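Protein (lectin) (Hyacinthoides hispanica, PDB 1B2P) binds mannose as a monocot bulb lectin, probably recognising mannose-bearing glycans through a fold built of three antiparallel beta-sheets. Local coordinates at residues Met36-Leu42 with Gly62-Val66; Trp52-Thr56 with Thr82-Ser86. All blocks are in the same frame, centred on the assembly; numbering follows the deposited sequence.

Contact 1. Residues Met36-Leu42 with Gly62-Val66; sequences MQTDCNL and GCRAV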
loop_
_atom_site.group_PDB
_atom_site.type_symbol
_atom_site.label_atom_id
_atom_site.label_comp_id
_atom_site.label_asym_id
_atom_site.label_seq_id
_atom_site.Cartn_x
_atom_site.Cartn_y
_atom_site.Cartn_z
ATOM N N MET A 36 6.922 -8.437 16.908
ATOM C CA MET A 36 7.504 -9.582 17.674
ATOM C C MET A 36 9.019 -9.336 17.716
ATOM O O MET A 36 9.636 -9.516 16.671
ATOM C CB MET A 36 7.118 -10.883 16.976
ATOM C CG MET A 36 7.699 -12.182 17.624
ATOM S SD MET A 36 6.873 -12.664 19.137
ATOM C CE MET A 36 7.919 -11.833 20.384
ATOM N N GLN A 37 9.512 -8.851 18.843
ATOM C CA GLN A 37 10.939 -8.515 18.861
ATOM C C GLN A 37 11.847 -9.766 19.078
ATOM O O GLN A 37 11.400 -10.847 19.523
ATOM C CB GLN A 37 11.217 -7.574 20.062
ATOM C CG GLN A 37 10.392 -6.271 19.814
ATOM C CD GLN A 37 10.684 -5.193 20.806
ATOM O OE1 GLN A 37 10.368 -3.982 20.619
ATOM N NE2 GLN A 37 11.261 -5.481 21.999
ATOM N N THR A 38 13.075 -9.458 18.685
ATOM C CA THR A 38 14.129 -10.528 18.795
ATOM C C THR A 38 14.330 -10.967 20.234
ATOM O O THR A 38 14.590 -12.130 20.562
ATOM C CB THR A 38 15.512 -10.012 18.327
ATOM O OG1 THR A 38 15.395 -9.660 16.931
ATOM C CG2 THR A 38 16.549 -11.132 18.248
ATOM N N ASP A 39 14.036 -10.093 21.175
ATOM C CA ASP A 39 14.124 -10.439 22.605
ATOM C C ASP A 39 12.973 -11.087 23.252
ATOM O O ASP A 39 12.802 -11.381 24.456
ATOM C CB ASP A 39 14.529 -9.164 23.455
ATOM C CG ASP A 39 13.423 -8.168 23.658
ATOM O OD1 ASP A 39 12.306 -8.353 23.046
ATOM O OD2 ASP A 39 13.443 -7.157 24.401
ATOM N N CYS A 40 11.992 -11.570 22.374
ATOM C CA CYS A 40 10.839 -12.296 22.767
ATOM C C CYS A 40 9.710 -11.426 23.359
ATOM O O CYS A 40 8.762 -12.009 23.883
ATOM C CB CYS A 40 11.099 -13.449 23.746
ATOM S SG CYS A 40 10.013 -14.862 23.603
ATOM N N ASN A 41 9.795 -10.096 23.371
ATOM C CA ASN A 41 8.736 -9.251 23.862
ATOM C C ASN A 41 7.833 -8.871 22.609
ATOM O O ASN A 41 8.449 -8.560 21.623
ATOM C CB ASN A 41 9.337 -7.889 24.343
ATOM C CG ASN A 41 8.477 -7.332 25.444
ATOM O OD1 ASN A 41 8.768 -6.188 26.055
ATOM N ND2 ASN A 41 7.428 -7.856 25.929
ATOM N N LEU A 42 6.560 -8.994 22.816
ATOM C CA LEU A 42 5.654 -8.563 21.658
ATOM C C LEU A 42 5.082 -7.239 22.114
ATOM O O LEU A 42 4.480 -7.142 23.203
ATOM C CB LEU A 42 4.583 -9.668 21.615
ATOM C CG LEU A 42 3.374 -9.320 20.640
ATOM C CD1 LEU A 42 3.817 -9.177 19.211
ATOM C CD2 LEU A 42 2.376 -10.426 20.842
ATOM N N GLY A 62 14.192 -16.584 19.648
ATOM C CA GLY A 62 13.620 -17.049 18.327
ATOM C C GLY A 62 12.074 -17.204 18.450
ATOM O O GLY A 62 11.428 -18.158 18.016
ATOM N N CYS A 63 11.478 -16.208 19.115
ATOM C CA CYS A 63 10.050 -16.323 19.457
ATOM C C CYS A 63 9.146 -15.945 18.203
ATOM O O CYS A 63 9.569 -15.239 17.330
ATOM C CB CYS A 63 9.602 -15.369 20.643
ATOM S SG CYS A 63 10.709 -15.932 22.080
ATOM N N ARG A 64 7.975 -16.513 18.385
ATOM C CA ARG A 64 6.916 -16.149 17.309
ATOM C C ARG A 64 5.629 -15.918 17.990
ATOM O O ARG A 64 5.369 -16.431 19.081
ATOM C CB ARG A 64 6.807 -17.327 16.323
ATOM C CG ARG A 64 6.350 -18.611 16.969
ATOM C CD ARG A 64 6.452 -19.785 15.920
ATOM N NE ARG A 64 5.851 -21.022 16.407
ATOM C CZ ARG A 64 6.568 -21.887 17.188
ATOM N NH1 ARG A 64 7.814 -21.597 17.590
ATOM N NH2 ARG A 64 5.951 -22.996 17.567
ATOM N N ALA A 65 4.748 -15.122 17.306
ATOM C CA ALA A 65 3.381 -14.998 17.813
ATOM C C ALA A 65 2.393 -15.681 16.783
ATOM O O ALA A 65 2.631 -15.420 15.618
ATOM C CB ALA A 65 3.095 -13.498 17.971
ATOM N N VAL A 66 1.497 -16.382 17.473
ATOM C CA VAL A 66 0.508 -17.079 16.563
ATOM C C VAL A 66 -0.826 -16.855 17.189
ATOM O O VAL A 66 -1.027 -16.762 18.399
ATOM C CB VAL A 66 0.868 -18.550 16.477
ATOM C CG1 VAL A 66 2.295 -18.622 15.943
ATOM C CG2 VAL A 66 0.814 -19.187 17.825
HETATM O O HOH W 1 12.552 -13.675 19.597
HETATM O O HOH W 2 15.745 -14.289 19.212
#

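Contact 2. Residues Trp52-Thr56 with Thr82-Ser86; sequences WATNT and TVWQS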
loop_
_atom_site.group_PDB
_atom_site.type_symbol
_atom_site.label_atom_id
_atom_site.label_comp_id
_atom_site.label_asym_id
_atom_site.label_seq_id
_atom_site.Cartn_x
_atom_site.Cartn_y
_atom_site.Cartn_z
ATOM N N TRP A 52 2.179 -0.849 24.932
ATOM C CA TRP A 52 1.703 -2.047 25.556
ATOM C C TRP A 52 2.668 -3.178 25.199
ATOM O O TRP A 52 3.280 -3.121 24.124
ATOM C CB TRP A 52 0.309 -2.428 24.878
ATOM C CG TRP A 52 -0.314 -3.675 25.416
ATOM C CD1 TRP A 52 -1.186 -3.864 26.443
ATOM C CD2 TRP A 52 -0.139 -5.038 24.913
ATOM N NE1 TRP A 52 -1.556 -5.200 26.675
ATOM C CE2 TRP A 52 -0.886 -5.882 25.690
ATOM C CE3 TRP A 52 0.657 -5.522 23.907
ATOM C CZ2 TRP A 52 -0.901 -7.296 25.522
ATOM C CZ3 TRP A 52 0.651 -6.929 23.688
ATOM C CH2 TRP A 52 -0.115 -7.776 24.526
ATOM N N ALA A 53 2.775 -4.168 26.126
ATOM C CA ALA A 53 3.649 -5.287 25.767
ATOM C C ALA A 53 3.231 -6.546 26.520
ATOM O O ALA A 53 2.542 -6.397 27.544
ATOM C CB ALA A 53 5.109 -4.984 26.162
ATOM N N THR A 54 3.712 -7.715 26.015
ATOM C CA THR A 54 3.455 -8.923 26.784
ATOM C C THR A 54 4.489 -9.025 27.979
ATOM O O THR A 54 4.098 -9.772 28.889
ATOM C CB THR A 54 3.786 -10.168 25.875
ATOM O OG1 THR A 54 4.999 -10.042 25.221
ATOM C CG2 THR A 54 2.676 -10.210 24.746
ATOM N N ASN A 55 5.450 -8.167 27.971
ATOM C CA ASN A 55 6.455 -8.172 29.073
ATOM C C ASN A 55 7.157 -9.508 29.177
ATOM O O ASN A 55 7.334 -10.044 30.299
ATOM C CB ASN A 55 5.721 -7.878 30.408
ATOM C CG ASN A 55 5.205 -6.439 30.385
ATOM O OD1 ASN A 55 4.043 -6.225 30.824
ATOM N ND2 ASN A 55 6.090 -5.585 29.928
ATOM N N THR A 56 7.587 -10.030 28.033
ATOM C CA THR A 56 8.182 -11.345 27.974
ATOM C C THR A 56 9.626 -11.203 27.541
ATOM O O THR A 56 10.212 -12.164 26.984
ATOM C CB THR A 56 7.344 -12.337 27.118
ATOM O OG1 THR A 56 7.051 -11.655 25.848
ATOM C CG2 THR A 56 6.148 -12.735 27.887
ATOM N N THR A 82 5.513 -22.022 25.546
ATOM C CA THR A 82 4.621 -20.839 25.437
ATOM C C THR A 82 4.969 -19.937 26.622
ATOM O O THR A 82 4.869 -20.290 27.800
ATOM C CB THR A 82 3.158 -21.280 25.525
ATOM O OG1 THR A 82 2.940 -22.117 24.357
ATOM C CG2 THR A 82 2.186 -20.106 25.538
ATOM N N VAL A 83 5.306 -18.673 26.370
ATOM C CA VAL A 83 5.660 -17.768 27.402
ATOM C C VAL A 83 4.635 -16.693 27.709
ATOM O O VAL A 83 4.584 -16.047 28.737
ATOM C CB VAL A 83 6.981 -17.067 27.149
ATOM C CG1 VAL A 83 8.154 -18.061 27.138
ATOM C CG2 VAL A 83 7.024 -16.262 25.824
ATOM N N TRP A 84 3.513 -16.700 26.846
ATOM C CA TRP A 84 2.486 -15.729 27.132
ATOM C C TRP A 84 1.191 -16.146 26.340
ATOM O O TRP A 84 1.483 -16.627 25.274
ATOM C CB TRP A 84 2.846 -14.291 26.699
ATOM C CG TRP A 84 1.829 -13.251 27.050
ATOM C CD1 TRP A 84 1.742 -12.487 28.216
ATOM C CD2 TRP A 84 0.722 -12.784 26.218
ATOM N NE1 TRP A 84 0.646 -11.671 28.120
ATOM C CE2 TRP A 84 0.004 -11.817 26.934
ATOM C CE3 TRP A 84 0.384 -13.136 24.905
ATOM C CZ2 TRP A 84 -1.125 -11.165 26.411
ATOM C CZ3 TRP A 84 -0.758 -12.478 24.388
ATOM C CH2 TRP A 84 -1.474 -11.507 25.123
ATOM N N GLN A 85 0.060 -15.945 26.945
ATOM C CA GLN A 85 -1.160 -16.151 26.107
ATOM C C GLN A 85 -2.179 -15.155 26.511
ATOM O O GLN A 85 -2.279 -14.800 27.716
ATOM C CB GLN A 85 -1.624 -17.604 26.303
ATOM C CG GLN A 85 -2.020 -17.966 27.721
ATOM C CD GLN A 85 -2.233 -19.500 27.731
ATOM O OE1 GLN A 85 -1.342 -20.293 27.415
ATOM N NE2 GLN A 85 -3.469 -19.861 28.016
ATOM N N SER A 86 -3.027 -14.784 25.546
ATOM C CA SER A 86 -4.114 -13.859 25.978
ATOM C C SER A 86 -5.018 -14.711 26.798
ATOM O O SER A 86 -5.286 -15.894 26.768
ATOM C CB SER A 86 -4.742 -13.228 24.677
ATOM O OG SER A 86 -5.251 -14.300 23.861
#

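Contact 1. Residues Met36-Leu42 with Gly62-Val66
With its CG anti to the backbone N (chi1 178°) and its chain then bent at chi2 and chi3, M36 curls toward C63, R64 and A65. C63 (chi1 -59°) keeps SG beside its own backbone N, where it bonds C40 SG. In this disulfide the C40 and C63 SG atoms are 2.0 Å apart, and its chi3 of -97° is near the perpendicular setting that a relaxed S-S bond prefers. M36 packs on the backbone beside the bridge, CG 3.6 Å from C63 O and SD 3.7 Å from A65 N, with CE 3.9 Å from C63 CB. L42 CD2 and M36 SD both reach the A65 methyl.

C40 ends a type I turn begun at Q37, and the D39 carboxylate braces that turn. Q37 NE2 and N41 N meet D39 OD1 from opposite faces of its plane, the latter at 3.1 Å and closing an Asx turn.

One water accepts from C63 N (2.8 Å) and donates to the carbonyls of Q37 and T38; a second links T38 O to G62 N. A covalent tie flanked by water bridges and apolar contacts implies that the 37-40 turn is fastened to residues 62-63, just ahead of strand 64-67, without direct backbone pairing.

Contact 2. Residues Trp52-Thr56 with Thr82-Ser86
T54 and W84 make the central contact, a CH-pi interaction. The T54 methyl, CG2, stands over the middle of the six-membered ring of W84, 3.7 Å from its centroid and only 19° off the ring normal. T54 CB carries the contact on over the pyrrole part, 3.8 Å from W84 CG. The indole thus lies between T54 CG2 on one face and S86 N, just past strand 82-85, near the rim of the other.

The aromatic pair is W52 with W84, in an offset edge-to-face geometry: W52 turns its edge toward the W84 face, with planes at 81° and six-membered centroids 5.8 Å apart. The two side chains come from opposite directions, and W52 CZ2 and CH2 both lie 4.0 Å from W84 CZ2.

This meeting joins two sheets of the bulb-type lectin domain, since W52 lies near the end of the outermost strand 49-53 of one and W84 on the outermost strand 82-85 of another. A classic beta bulge sets V83 and W84 together opposite V75 of strand 73-76; both direct their CB atoms toward 52-56.

Aliphatic contacts continue along T56, whose CG2 is 3.8 Å from W84 CB and whose CB is 4.1 Å from V83 CG2.

Hydroxyl bonding orients the two threonines. T54 OG1 donates to T56 OG1 (2.7 Å), and each CG2, anti to its own carbonyl carbon, faces the second segment. T56 OG1 is also hydrogen-bonded to C40 O, and T54 OG1 to L42 N. Beyond W52, T115 of the second subunit packs against its side chain.

In the fold
The centres of contacts 1 and 2 lie about 9 Å apart, and their segments alternate along the chain: 36-42, 52-56, 62-66, 82-86. In each, the first segment belongs to the sheet of strands 22-27, 30-36, 42-46 and 49-53 or to its connections, and the second to the sheet of strands 16-18, 64-67, 73-76 and 82-85, or to the residues beside its strands. The contacts therefore join the same two sheets at neighbouring places. They also touch directly, since L42 O lies 3.0 Å from T54 N, a probable hydrogen bond. These are two of the three sheets of the beta-prism II fold, as in other monocot mannose-binding lectins.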